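Local structure of Cog5 (Kluyveromyces lactis, 4U6U) at residues B[48-53]-B[66-71]; B[108-113]-B[136-141]; B[116-121]-B[129-134]; B[122-127]-B[190-195]; B[149-154]-B[215-220]. The protein serves as a subunit of the conserved oligomeric Golgi complex, a multisubunit tether, where it pairs with Cog7 and probably helps bring transport vesicles to Golgi membranes. The protein carries 7 engineered substitutions. One frame throughout, in Å; residues are numbered along the deposited sequence.

Interaction 1: B[48-53]-B[66-71]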
# COMPACT_ATOMS: atom_id res chain seq x y z
N GLN B 48 11.85 13.87 -6.00
CA GLN B 48 12.00 15.07 -5.20
C GLN B 48 11.57 16.33 -5.94
O GLN B 48 11.53 17.41 -5.36
CB GLN B 48 13.45 15.25 -4.78
CG GLN B 48 13.99 14.22 -3.84
CD GLN B 48 15.46 14.43 -3.58
OE1 GLN B 48 16.26 14.47 -4.52
NE2 GLN B 48 15.82 14.60 -2.31
N MET B 49 11.19 16.18 -7.21
CA MET B 49 10.79 17.32 -8.02
C MET B 49 9.26 17.44 -8.05
O MET B 49 8.71 18.34 -8.70
CB MET B 49 11.35 17.18 -9.44
CG MET B 49 11.67 18.48 -10.14
SD MET B 49 12.80 18.25 -11.54
CE MET B 49 11.98 16.93 -12.43
N MET B 50 8.60 16.54 -7.33
CA MET B 50 7.15 16.55 -7.17
C MET B 50 6.77 16.76 -5.72
O MET B 50 6.76 15.81 -4.92
CB MET B 50 6.52 15.26 -7.69
CG MET B 50 6.41 15.21 -9.20
SD MET B 50 5.84 13.62 -9.78
CE MET B 50 7.14 12.56 -9.14
N PRO B 51 6.44 18.01 -5.36
CA PRO B 51 6.02 18.36 -4.01
C PRO B 51 4.55 18.01 -3.88
O PRO B 51 3.95 17.57 -4.87
CB PRO B 51 6.24 19.88 -3.93
CG PRO B 51 6.51 20.34 -5.38
CD PRO B 51 6.28 19.15 -6.28
N LEU B 52 3.97 18.17 -2.71
CA LEU B 52 2.57 17.85 -2.63
C LEU B 52 1.73 19.05 -2.18
O LEU B 52 2.07 20.21 -2.40
CB LEU B 52 2.39 16.65 -1.68
CG LEU B 52 1.23 15.67 -1.88
CD1 LEU B 52 1.06 15.30 -3.35
CD2 LEU B 52 1.45 14.42 -1.03
N GLU B 53 0.60 18.72 -1.59
CA GLU B 53 -0.27 19.63 -0.90
C GLU B 53 -0.91 18.65 0.07
O GLU B 53 -1.72 17.81 -0.33
CB GLU B 53 -1.24 20.31 -1.88
CG GLU B 53 -2.03 21.52 -1.36
CD GLU B 53 -1.35 22.86 -1.55
OE1 GLU B 53 -1.93 23.87 -1.09
OE2 GLU B 53 -0.26 22.88 -2.16
N LEU B 66 -1.38 11.07 -7.19
CA LEU B 66 -1.39 9.87 -8.02
C LEU B 66 -0.08 9.72 -8.81
O LEU B 66 0.41 8.60 -9.02
CB LEU B 66 -2.58 9.88 -8.96
CG LEU B 66 -3.78 9.03 -8.53
CD1 LEU B 66 -3.70 8.65 -7.07
CD2 LEU B 66 -5.06 9.79 -8.81
N LYS B 67 0.47 10.84 -9.26
CA LYS B 67 1.72 10.82 -9.99
C LYS B 67 2.85 10.36 -9.06
O LYS B 67 3.67 9.53 -9.46
CB LYS B 67 2.02 12.19 -10.61
CG LYS B 67 1.11 12.58 -11.78
CD LYS B 67 1.53 13.90 -12.43
CE LYS B 67 0.64 14.24 -13.63
NZ LYS B 67 1.04 15.51 -14.32
N ILE B 68 2.90 10.88 -7.84
CA ILE B 68 3.92 10.44 -6.88
C ILE B 68 3.78 8.94 -6.60
O ILE B 68 4.78 8.23 -6.46
CB ILE B 68 3.87 11.23 -5.56
CG1 ILE B 68 4.37 12.65 -5.80
CG2 ILE B 68 4.75 10.56 -4.49
CD1 ILE B 68 4.47 13.48 -4.53
N ALA B 69 2.54 8.46 -6.51
CA ALA B 69 2.30 7.03 -6.26
C ALA B 69 2.85 6.18 -7.40
O ALA B 69 3.52 5.18 -7.15
CB ALA B 69 0.83 6.77 -6.08
N ALA B 70 2.55 6.60 -8.63
CA ALA B 70 3.02 5.91 -9.83
C ALA B 70 4.55 5.83 -9.87
O ALA B 70 5.12 4.82 -10.29
CB ALA B 70 2.49 6.59 -11.06
N LEU B 71 5.19 6.92 -9.46
CA LEU B 71 6.64 6.96 -9.35
C LEU B 71 7.12 5.88 -8.39
O LEU B 71 8.12 5.23 -8.62
CB LEU B 71 7.11 8.34 -8.87
CG LEU B 71 8.19 9.08 -9.66
CD1 LEU B 71 9.48 8.28 -9.77
CD2 LEU B 71 7.68 9.43 -11.03
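M50 and I68 hold the loop that follows the long helix 11-47 against the next helix, 61-81, within an all-helical rod consistent with the helical-bundle architecture of vesicle-tethering subunits. The dense part lies where the CA atoms come nearest, 6.9 Å between M50 and I68. There M50 CB rests 3.9 Å from I68 CG1, and the terminal CD1 of I68 lies beside the carbonyl O of M50. L52 adds a methyl from farther along the loop, its CD1 standing 4.0 Å from I68 CD1. I68 is buried, and its side chain also meets N102 and L106 of helix 92-118, while L52 touches E105 there, so the loop and two helices, 61-81 and 92-118, meet here. The other side is looser. K67 turns its CB toward the sulfur of M50 at 4.2 Å, crossing that side chain at about a right angle, and then runs out extended with its ammonium leading away. P51 projects away from the helix. No hydrogen bond spans the two segments, so apolar contact carries the attachment. The thioether bends at its last torsion (chi3 -60°), which places M50 CE 3.7 Å from CG of L71.

Interaction 2: B[108-113]-B[136-141]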
# COMPACT_ATOMS: atom_id res chain seq x y z
N ARG B 108 0.40 8.91 4.46
CA ARG B 108 -0.33 9.75 5.38
C ARG B 108 -1.39 10.45 4.54
O ARG B 108 -2.58 10.37 4.84
CB ARG B 108 0.62 10.75 6.06
CG ARG B 108 0.13 11.36 7.37
CD ARG B 108 1.11 12.43 7.88
NE ARG B 108 2.52 12.04 7.73
CZ ARG B 108 3.38 12.66 6.91
NH1 ARG B 108 2.99 13.69 6.17
NH2 ARG B 108 4.64 12.24 6.83
N TYR B 109 -0.96 11.07 3.43
CA TYR B 109 -1.88 11.80 2.57
C TYR B 109 -3.06 10.95 2.11
O TYR B 109 -4.20 11.42 2.10
CB TYR B 109 -1.18 12.34 1.33
CG TYR B 109 -2.16 13.02 0.39
CD1 TYR B 109 -2.58 14.31 0.64
CD2 TYR B 109 -2.71 12.34 -0.70
CE1 TYR B 109 -3.50 14.94 -0.19
CE2 TYR B 109 -3.62 12.96 -1.54
CZ TYR B 109 -4.02 14.26 -1.28
OH TYR B 109 -4.93 14.90 -2.09
N LEU B 110 -2.79 9.71 1.72
CA LEU B 110 -3.84 8.87 1.15
C LEU B 110 -4.81 8.38 2.21
O LEU B 110 -6.03 8.48 2.02
CB LEU B 110 -3.26 7.66 0.42
CG LEU B 110 -2.52 7.92 -0.90
CD1 LEU B 110 -2.00 6.60 -1.48
CD2 LEU B 110 -3.40 8.67 -1.89
N SER B 111 -4.28 7.85 3.30
CA SER B 111 -5.11 7.24 4.35
C SER B 111 -5.98 8.28 5.06
O SER B 111 -7.13 8.01 5.38
CB SER B 111 -4.24 6.50 5.36
OG SER B 111 -3.37 7.39 6.04
N THR B 112 -5.43 9.47 5.30
CA THR B 112 -6.22 10.50 5.96
C THR B 112 -7.25 11.06 4.99
O THR B 112 -8.33 11.47 5.41
CB THR B 112 -5.35 11.65 6.52
OG1 THR B 112 -4.82 12.43 5.44
CG2 THR B 112 -4.20 11.12 7.40
N ASN B 113 -6.95 11.10 3.71
CA ASN B 113 -7.94 11.57 2.74
C ASN B 113 -9.05 10.54 2.50
O ASN B 113 -10.19 10.90 2.22
CB ASN B 113 -7.27 11.96 1.42
CG ASN B 113 -7.47 13.42 1.08
OD1 ASN B 113 -8.45 13.80 0.43
ND2 ASN B 113 -6.53 14.27 1.50
N LYS B 136 -7.85 1.74 -4.56
CA LYS B 136 -6.92 1.10 -5.49
C LYS B 136 -5.51 1.66 -5.26
O LYS B 136 -4.53 0.91 -5.14
CB LYS B 136 -7.36 1.31 -6.96
CG LYS B 136 -8.70 0.65 -7.33
CD LYS B 136 -8.87 0.42 -8.83
CE LYS B 136 -10.20 -0.27 -9.14
NZ LYS B 136 -10.35 -0.72 -10.55
N ALA B 137 -5.44 2.98 -5.15
CA ALA B 137 -4.17 3.67 -4.99
C ALA B 137 -3.41 3.19 -3.77
O ALA B 137 -2.28 2.70 -3.88
CB ALA B 137 -4.41 5.18 -4.90
N LEU B 138 -4.07 3.26 -2.61
CA LEU B 138 -3.47 2.91 -1.34
C LEU B 138 -3.04 1.45 -1.29
O LEU B 138 -1.97 1.14 -0.76
CB LEU B 138 -4.45 3.22 -0.21
CG LEU B 138 -3.96 3.14 1.24
CD1 LEU B 138 -2.66 3.91 1.40
CD2 LEU B 138 -5.03 3.66 2.17
N TYR B 139 -3.85 0.55 -1.85
CA TYR B 139 -3.51 -0.88 -1.91
C TYR B 139 -2.23 -1.12 -2.68
O TYR B 139 -1.38 -1.91 -2.26
CB TYR B 139 -4.64 -1.70 -2.54
CG TYR B 139 -4.37 -3.20 -2.58
CD1 TYR B 139 -4.53 -4.00 -1.45
CD2 TYR B 139 -3.98 -3.83 -3.76
CE1 TYR B 139 -4.28 -5.37 -1.48
CE2 TYR B 139 -3.74 -5.20 -3.80
CZ TYR B 139 -3.89 -5.96 -2.66
OH TYR B 139 -3.66 -7.32 -2.69
N THR B 140 -2.10 -0.46 -3.82
CA THR B 140 -0.93 -0.61 -4.66
C THR B 140 0.36 -0.19 -3.94
O THR B 140 1.38 -0.91 -4.00
CB THR B 140 -1.07 0.19 -5.95
OG1 THR B 140 -2.15 -0.37 -6.72
CG2 THR B 140 0.21 0.11 -6.75
N LEU B 141 0.31 0.95 -3.25
CA LEU B 141 1.46 1.49 -2.54
C LEU B 141 1.91 0.59 -1.40
O LEU B 141 3.10 0.27 -1.27
CB LEU B 141 1.13 2.88 -1.98
CG LEU B 141 2.24 3.94 -2.05
CD1 LEU B 141 1.72 5.26 -1.54
CD2 LEU B 141 3.48 3.51 -1.28
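L110 and L138 face each other where helices 92-118 and 128-141 pass at 10.1 Å between the axes of these short segments, their N-to-C directions 141° apart, with CA atoms 6.5 Å apart. The pair is a roughly antiparallel helical hairpin of the all-helical fold, with the short helix 122-126 in the connection. L110 carries most of the contact, reaching A137, L138 and L141. Its CG is anti to the carbonyl carbon (chi1 -70°), beside the backbone N. The two methyls of L138 divide: CD1 lies 3.9 Å from CB of L110, while CD2 reaches the backbone of S111, 4.2 Å from its CA. A137 contributes its CB, 4.4 Å from L110 CD1. The only polar side chain touching here, S111, turns its hydroxyl back to O of L107 in its own helix, so the interface itself is apolar. T149 of helix 143-167 touches both S111 and L138 and extends this packing to a third helix, and L141 also touches L106 and L107. The side chains of L110 and L141 cross at a slant, with their CD1 atoms 4.0 Å apart.

Interaction 3: B[116-121]-B[129-134]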
# COMPACT_ATOMS: atom_id res chain seq x y z
N ARG B 116 -11.28 10.35 5.90
CA ARG B 116 -12.12 11.54 5.91
C ARG B 116 -13.24 11.46 4.89
O ARG B 116 -14.37 11.86 5.17
CB ARG B 116 -11.25 12.78 5.70
CG ARG B 116 -11.95 14.11 5.72
CD ARG B 116 -10.90 15.18 5.86
NE ARG B 116 -10.05 15.31 4.69
CZ ARG B 116 -8.75 15.61 4.76
NH1 ARG B 116 -8.18 15.79 5.95
NH2 ARG B 116 -8.03 15.71 3.65
N ASP B 117 -12.94 10.92 3.72
CA ASP B 117 -13.93 10.83 2.67
C ASP B 117 -14.94 9.70 2.96
O ASP B 117 -16.01 9.64 2.38
CB ASP B 117 -13.26 10.64 1.31
CG ASP B 117 -12.73 11.96 0.73
OD1 ASP B 117 -12.82 13.01 1.42
OD2 ASP B 117 -12.20 11.95 -0.41
N CYS B 118 -14.61 8.81 3.89
CA CYS B 118 -15.52 7.72 4.20
C CYS B 118 -16.43 8.02 5.39
O CYS B 118 -17.57 7.56 5.45
CB CYS B 118 -14.74 6.45 4.49
SG CYS B 118 -14.27 5.56 3.04
N LEU B 119 -15.93 8.79 6.34
CA LEU B 119 -16.67 9.08 7.56
C LEU B 119 -17.67 10.21 7.32
O LEU B 119 -18.44 10.56 8.22
CB LEU B 119 -15.73 9.44 8.71
CG LEU B 119 -14.65 8.42 9.10
CD1 LEU B 119 -13.77 8.98 10.21
CD2 LEU B 119 -15.20 7.03 9.46
N ASN B 120 -17.65 10.78 6.12
CA ASN B 120 -18.57 11.86 5.80
C ASN B 120 -19.94 11.36 5.33
O ASN B 120 -20.85 12.16 5.11
CB ASN B 120 -17.96 12.79 4.74
CG ASN B 120 -18.75 14.07 4.55
OD1 ASN B 120 -18.90 14.58 3.45
ND2 ASN B 120 -19.27 14.61 5.65
N ASN B 121 -20.09 10.04 5.19
CA ASN B 121 -21.35 9.42 4.75
C ASN B 121 -21.95 9.98 3.46
O ASN B 121 -22.55 9.22 2.70
CB ASN B 121 -22.42 9.52 5.85
CG ASN B 121 -22.33 8.40 6.87
OD1 ASN B 121 -21.41 7.58 6.85
ND2 ASN B 121 -23.31 8.35 7.77
N LYS B 129 -16.77 7.20 -7.16
CA LYS B 129 -15.65 7.11 -8.09
C LYS B 129 -14.36 7.66 -7.46
O LYS B 129 -13.27 7.13 -7.69
CB LYS B 129 -16.00 7.83 -9.39
CG LYS B 129 -17.36 7.39 -9.93
CD LYS B 129 -17.75 8.11 -11.21
CE LYS B 129 -19.23 7.92 -11.50
NZ LYS B 129 -19.67 8.70 -12.68
N ARG B 130 -14.48 8.70 -6.63
CA ARG B 130 -13.32 9.26 -5.94
C ARG B 130 -12.72 8.27 -4.96
O ARG B 130 -11.52 8.03 -4.96
CB ARG B 130 -13.70 10.55 -5.20
CG ARG B 130 -12.60 11.03 -4.25
CD ARG B 130 -12.55 12.55 -4.11
NE ARG B 130 -11.58 12.95 -3.10
CZ ARG B 130 -10.58 13.81 -3.30
NH1 ARG B 130 -10.40 14.38 -4.50
NH2 ARG B 130 -9.76 14.10 -2.30
N ILE B 131 -13.58 7.67 -4.13
CA ILE B 131 -13.18 6.72 -3.10
C ILE B 131 -12.57 5.44 -3.67
O ILE B 131 -11.60 4.92 -3.13
CB ILE B 131 -14.38 6.36 -2.19
CG1 ILE B 131 -14.72 7.58 -1.31
CG2 ILE B 131 -14.07 5.16 -1.31
CD1 ILE B 131 -15.94 7.40 -0.48
N VAL B 132 -13.15 4.94 -4.76
CA VAL B 132 -12.59 3.77 -5.44
C VAL B 132 -11.14 4.05 -5.84
O VAL B 132 -10.27 3.19 -5.68
CB VAL B 132 -13.41 3.37 -6.69
CG1 VAL B 132 -12.66 2.33 -7.51
CG2 VAL B 132 -14.75 2.79 -6.27
N THR B 133 -10.87 5.27 -6.30
CA THR B 133 -9.52 5.64 -6.71
C THR B 133 -8.58 5.59 -5.51
O THR B 133 -7.46 5.08 -5.61
CB THR B 133 -9.48 7.07 -7.36
OG1 THR B 133 -10.51 7.19 -8.35
CG2 THR B 133 -8.11 7.34 -8.01
N LEU B 134 -9.04 6.11 -4.37
CA LEU B 134 -8.27 6.06 -3.13
C LEU B 134 -7.96 4.62 -2.70
O LEU B 134 -6.82 4.32 -2.32
CB LEU B 134 -9.00 6.79 -2.01
CG LEU B 134 -8.76 8.30 -1.86
CD1 LEU B 134 -7.35 8.65 -2.29
CD2 LEU B 134 -9.80 9.13 -2.60
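D117 and R130 form a salt bridge between the last turn of helix 92-118 and the start of helix 128-141. R130 NE donates to D117 OD2 at 2.9 Å in a nearly straight bond, with an N-H...O angle of 169°. The oxygen sits in the guanidinium plane, at its edge, and is met almost in line with its own C-O bond. Carboxylate and guanidinium planes are turned 56° against each other, and across the contact only NE bonds, to one oxygen. Beside the salt bridge, carbon atoms of I131 and L134 pack around D117. I131 CD1 lies 3.6 Å from the carbonyl O of D117, while CD2 of L134 stands 4.3 Å from D117 OD2. The apolar pair is I131 CD1 with SG of C118, 4.3 Å apart. In the next shell, the other carboxylate oxygen, OD1, takes a salt bridge from K123 of the short connecting helix. R130 NH2 makes a weak hydrogen bond to N113 OD1 one turn back on helix 92-118, and a long, weak ion pair links NH1 to D59. A type I turn runs from C118 to N121, which has positive phi, and K157 of helix 143-167 bonds both C118 O and N121 OD1. With its two oxygens divided between two cations, the largely buried D117 carboxylate is probably held ionised, and it draws together the successive helices at this hairpin end.

Interaction 4: B[122-127]-B[190-195]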
# COMPACT_ATOMS: atom_id res chain seq x y z
N LEU B 122 -21.78 11.28 3.23
CA LEU B 122 -22.24 11.95 2.01
C LEU B 122 -21.38 11.56 0.83
O LEU B 122 -21.87 11.02 -0.16
CB LEU B 122 -22.20 13.48 2.17
CG LEU B 122 -23.37 14.25 2.78
CD1 LEU B 122 -23.44 14.10 4.31
CD2 LEU B 122 -23.28 15.72 2.38
N LYS B 123 -20.08 11.86 0.95
CA LYS B 123 -19.10 11.52 -0.06
C LYS B 123 -19.17 10.04 -0.38
O LYS B 123 -18.87 9.61 -1.49
CB LYS B 123 -17.68 11.88 0.39
CG LYS B 123 -17.58 13.10 1.28
CD LYS B 123 -17.31 14.38 0.51
CE LYS B 123 -16.51 15.35 1.36
NZ LYS B 123 -15.12 14.86 1.62
N MET B 124 -19.52 9.25 0.64
CA MET B 124 -19.73 7.82 0.49
C MET B 124 -20.68 7.47 -0.65
O MET B 124 -20.48 6.47 -1.32
CB MET B 124 -20.24 7.22 1.80
CG MET B 124 -20.21 5.71 1.76
SD MET B 124 -18.52 5.10 1.89
CE MET B 124 -18.61 3.88 0.59
N GLU B 125 -21.76 8.24 -0.80
CA GLU B 125 -22.67 8.03 -1.93
C GLU B 125 -22.40 9.01 -3.09
O GLU B 125 -22.57 8.64 -4.26
CB GLU B 125 -24.13 8.13 -1.47
CG GLU B 125 -24.62 6.90 -0.69
CD GLU B 125 -25.35 5.88 -1.56
OE1 GLU B 125 -25.33 4.68 -1.22
OE2 GLU B 125 -25.96 6.28 -2.59
N ASN B 126 -21.98 10.23 -2.78
CA ASN B 126 -21.80 11.32 -3.76
C ASN B 126 -20.59 11.12 -4.67
O ASN B 126 -20.67 11.38 -5.87
CB ASN B 126 -21.67 12.67 -3.06
CG ASN B 126 -22.94 13.08 -2.33
OD1 ASN B 126 -23.99 12.46 -2.50
ND2 ASN B 126 -22.83 14.10 -1.49
N ASN B 127 -19.48 10.70 -4.08
CA ASN B 127 -18.26 10.43 -4.84
C ASN B 127 -17.79 8.98 -4.71
O ASN B 127 -16.76 8.72 -4.09
CB ASN B 127 -17.13 11.35 -4.36
CG ASN B 127 -16.87 12.50 -5.30
OD1 ASN B 127 -16.24 12.33 -6.35
ND2 ASN B 127 -17.33 13.69 -4.92
N LEU B 190 -22.56 -0.88 3.92
CA LEU B 190 -23.08 -1.75 2.87
C LEU B 190 -22.48 -1.31 1.54
O LEU B 190 -22.02 -2.14 0.75
CB LEU B 190 -24.62 -1.69 2.84
CG LEU B 190 -25.46 -2.50 1.84
CD1 LEU B 190 -25.73 -1.70 0.57
CD2 LEU B 190 -24.81 -3.83 1.50
N THR B 191 -22.46 -0.00 1.32
CA THR B 191 -21.94 0.55 0.09
C THR B 191 -20.41 0.64 0.05
O THR B 191 -19.85 0.79 -1.02
CB THR B 191 -22.54 1.96 -0.21
OG1 THR B 191 -21.94 2.95 0.63
CG2 THR B 191 -24.06 1.97 -0.01
N LEU B 192 -19.73 0.56 1.20
CA LEU B 192 -18.26 0.56 1.21
C LEU B 192 -17.68 -0.78 0.79
O LEU B 192 -16.64 -0.86 0.14
CB LEU B 192 -17.70 0.94 2.59
CG LEU B 192 -16.16 0.90 2.65
CD1 LEU B 192 -15.58 1.91 1.67
CD2 LEU B 192 -15.58 1.14 4.03
N GLN B 193 -18.35 -1.85 1.19
CA GLN B 193 -17.86 -3.18 0.92
C GLN B 193 -18.13 -3.60 -0.53
O GLN B 193 -17.76 -4.70 -0.93
CB GLN B 193 -18.47 -4.17 1.91
CG GLN B 193 -19.92 -4.48 1.68
CD GLN B 193 -20.53 -5.21 2.86
OE1 GLN B 193 -19.88 -5.42 3.88
NE2 GLN B 193 -21.80 -5.59 2.73
N ASN B 194 -18.75 -2.71 -1.30
CA ASN B 194 -19.18 -3.06 -2.66
C ASN B 194 -18.25 -3.06 -3.91
O ASN B 194 -18.20 -4.13 -4.52
CB ASN B 194 -20.40 -2.20 -3.01
CG ASN B 194 -21.70 -2.80 -2.48
OD1 ASN B 194 -21.75 -3.99 -2.15
ND2 ASN B 194 -22.74 -1.99 -2.39
N LEU B 195 -17.51 -2.03 -4.37
CA LEU B 195 -16.85 -0.84 -3.80
C LEU B 195 -15.48 -1.31 -3.35
O LEU B 195 -14.48 -0.95 -3.97
CB LEU B 195 -17.60 -0.13 -2.69
CG LEU B 195 -17.41 1.40 -2.78
CD1 LEU B 195 -16.02 1.87 -2.34
CD2 LEU B 195 -17.73 1.91 -4.19
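M124 and L192 mark the nearest backbone approach, 7.4 Å between their CA atoms, where the single-turn helix 122-126 meets the C-terminal end of helix 175-192. In the short helix L122 O accepts from the backbone N of both E125 and N126. In the second segment L195, preceded by a cis peptide, is the first residue to leave helical phi/psi, with positive phi. M124 does most of the bridging. Its CG is anti to the backbone N (chi1 -169°), and further bends bring the methyl to L192 and L195, with CE 3.7 Å from L192 CB and 4.4 Å from L195 CG. On the way the chain slides past T191 in the opposite direction, with CG of M124 beside its hydroxyl. That hydroxyl is not spent across the contact: T191 OG1 bonds O of S188 within its own helix. The other branch, CG2, meets the carboxylate end of E125, whose side chain crosses T191 at about a right angle on the more exposed rim. No hydrogen bond joins the segments; the contact is side-chain packing. L195 continues the hydrophobic layer against I131, V132 and I135 of helix 128-141. Packing of a short interhelical turn onto the end of a helix distant in sequence fits the helical-bundle fold of this C-terminal Cog5 region, with M124 packed against T191, L192 and L195.

Interaction 5: B[149-154]-B[215-220]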
# COMPACT_ATOMS: atom_id res chain seq x y z
N THR B 149 -6.17 1.26 7.46
CA THR B 149 -6.99 2.43 7.25
C THR B 149 -8.45 2.01 7.29
O THR B 149 -9.26 2.66 7.96
CB THR B 149 -6.68 3.13 5.91
OG1 THR B 149 -5.42 3.81 6.01
CG2 THR B 149 -7.74 4.16 5.56
N ILE B 150 -8.79 0.92 6.61
CA ILE B 150 -10.16 0.42 6.66
C ILE B 150 -10.47 0.00 8.09
O ILE B 150 -11.56 0.28 8.60
CB ILE B 150 -10.41 -0.74 5.66
CG1 ILE B 150 -11.11 -0.22 4.40
CG2 ILE B 150 -11.34 -1.78 6.24
CD1 ILE B 150 -10.56 1.07 3.84
N ASP B 151 -9.50 -0.63 8.75
CA ASP B 151 -9.61 -0.92 10.17
C ASP B 151 -10.08 0.30 10.94
O ASP B 151 -11.09 0.26 11.64
CB ASP B 151 -8.28 -1.40 10.75
CG ASP B 151 -8.13 -2.90 10.71
OD1 ASP B 151 -9.15 -3.59 10.49
OD2 ASP B 151 -7.00 -3.38 10.94
N LYS B 152 -9.31 1.37 10.78
CA LYS B 152 -9.54 2.60 11.52
C LYS B 152 -10.89 3.22 11.19
O LYS B 152 -11.59 3.69 12.09
CB LYS B 152 -8.40 3.60 11.27
CG LYS B 152 -7.14 3.31 12.12
CD LYS B 152 -5.99 4.27 11.86
CE LYS B 152 -4.75 3.85 12.63
NZ LYS B 152 -3.53 4.53 12.11
N VAL B 153 -11.28 3.19 9.92
CA VAL B 153 -12.58 3.72 9.50
C VAL B 153 -13.73 2.94 10.10
O VAL B 153 -14.67 3.52 10.67
CB VAL B 153 -12.73 3.72 7.96
CG1 VAL B 153 -14.20 3.83 7.59
CG2 VAL B 153 -11.94 4.84 7.35
N LEU B 154 -13.67 1.62 9.97
CA LEU B 154 -14.71 0.75 10.48
C LEU B 154 -14.89 0.97 11.97
O LEU B 154 -16.00 1.18 12.46
CB LEU B 154 -14.38 -0.71 10.18
CG LEU B 154 -15.40 -1.76 10.62
CD1 LEU B 154 -16.74 -1.53 9.97
CD2 LEU B 154 -14.91 -3.17 10.32
N ARG B 215 -8.67 -11.08 8.33
CA ARG B 215 -9.41 -10.68 9.52
C ARG B 215 -10.36 -11.78 9.95
O ARG B 215 -10.70 -12.67 9.17
CB ARG B 215 -10.21 -9.40 9.25
CG ARG B 215 -9.43 -8.21 8.73
CD ARG B 215 -9.02 -7.30 9.87
NE ARG B 215 -8.20 -6.16 9.45
CZ ARG B 215 -6.89 -6.23 9.22
NH1 ARG B 215 -6.26 -7.38 9.36
NH2 ARG B 215 -6.22 -5.14 8.86
N LYS B 216 -10.82 -11.71 11.19
CA LYS B 216 -11.83 -12.64 11.68
C LYS B 216 -13.05 -12.53 10.77
O LYS B 216 -13.67 -13.53 10.38
CB LYS B 216 -12.24 -12.31 13.13
CG LYS B 216 -11.16 -12.43 14.20
CD LYS B 216 -11.78 -12.10 15.56
CE LYS B 216 -10.80 -12.27 16.71
NZ LYS B 216 -11.46 -11.99 18.02
N PHE B 217 -13.33 -11.29 10.40
CA PHE B 217 -14.62 -10.83 9.92
C PHE B 217 -15.09 -11.60 8.71
O PHE B 217 -14.28 -12.15 7.96
CB PHE B 217 -14.57 -9.31 9.59
CG PHE B 217 -13.59 -8.49 10.43
CD1 PHE B 217 -13.15 -8.90 11.69
CD2 PHE B 217 -13.13 -7.28 9.95
CE1 PHE B 217 -12.26 -8.14 12.43
CE2 PHE B 217 -12.25 -6.50 10.70
CZ PHE B 217 -11.81 -6.94 11.94
N SER B 218 -16.41 -11.64 8.53
CA SER B 218 -17.03 -12.31 7.39
C SER B 218 -17.56 -11.28 6.41
O SER B 218 -17.44 -11.43 5.20
CB SER B 218 -18.15 -13.25 7.84
OG SER B 218 -19.32 -12.52 8.20
N SER B 219 -18.18 -10.24 6.94
CA SER B 219 -18.57 -9.08 6.15
C SER B 219 -18.27 -7.85 7.00
O SER B 219 -18.05 -7.98 8.20
CB SER B 219 -20.05 -9.13 5.73
OG SER B 219 -20.94 -8.77 6.78
N LEU B 220 -18.22 -6.68 6.38
CA LEU B 220 -18.02 -5.46 7.14
C LEU B 220 -19.24 -5.21 8.02
O LEU B 220 -19.09 -4.79 9.18
CB LEU B 220 -17.75 -4.28 6.23
CG LEU B 220 -16.45 -4.38 5.41
CD1 LEU B 220 -16.12 -3.06 4.74
CD2 LEU B 220 -15.31 -4.85 6.30
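D151 and R215 supply the polar part of this contact, meeting tip to tip between helix 143-167 and the loop before helix 220-241. The salt bridge is two-pronged: R215 NH2 stands 2.8 Å from D151 OD2, and R215 NE donates to D151 OD1 at 2.9 Å. The second bond is bent, 137° at the hydrogen, and reaches the syn side of OD1 from somewhat out of the carboxylate plane. The two flat groups are only 26° apart. OD1 has a second partner in the hydroxyl of Y211, which helps fix the carboxylate. Apolar contacts lie alongside. L154 CD2 is 4.3 Å from CE2 of the F217 ring and 4.4 Å from CD2 of L220. F217 presents its ring edge to D151 OD1, and within the loop one ring face carries CB of R215 over its centre, 3.5 Å above the plane. S219 then caps the following helix, its OG accepting from N of D222. Y211 of helix 207-213 touches I150, L154 and L220, while I189 of helix 175-192 packs on L154 and L220, so the loop sits where helix 143-167 meets both of these and the start of helix 220-241.

From the N terminus, interaction 1 closes first, folding the loop after helix 11-47 onto helix 61-81; it precedes all the others. Interaction 2 then joins helices 92-118 and 128-141, and interaction 3 is nested inside its loop, joining the same two helices nearer the connection. L52 touching Y109 and L66 touching A137 connect interactions 1 and 2. Interaction 4 crosses both 2 and 3, tying the hairpin's short helix to the end of helix 175-192; K123 bridges to D117. Interaction 5 follows 2 and 3 in series but crosses 4, bringing the 215-220 loop to helix 143-167, with Q193 and L220 in a weak hydrogen bond between them.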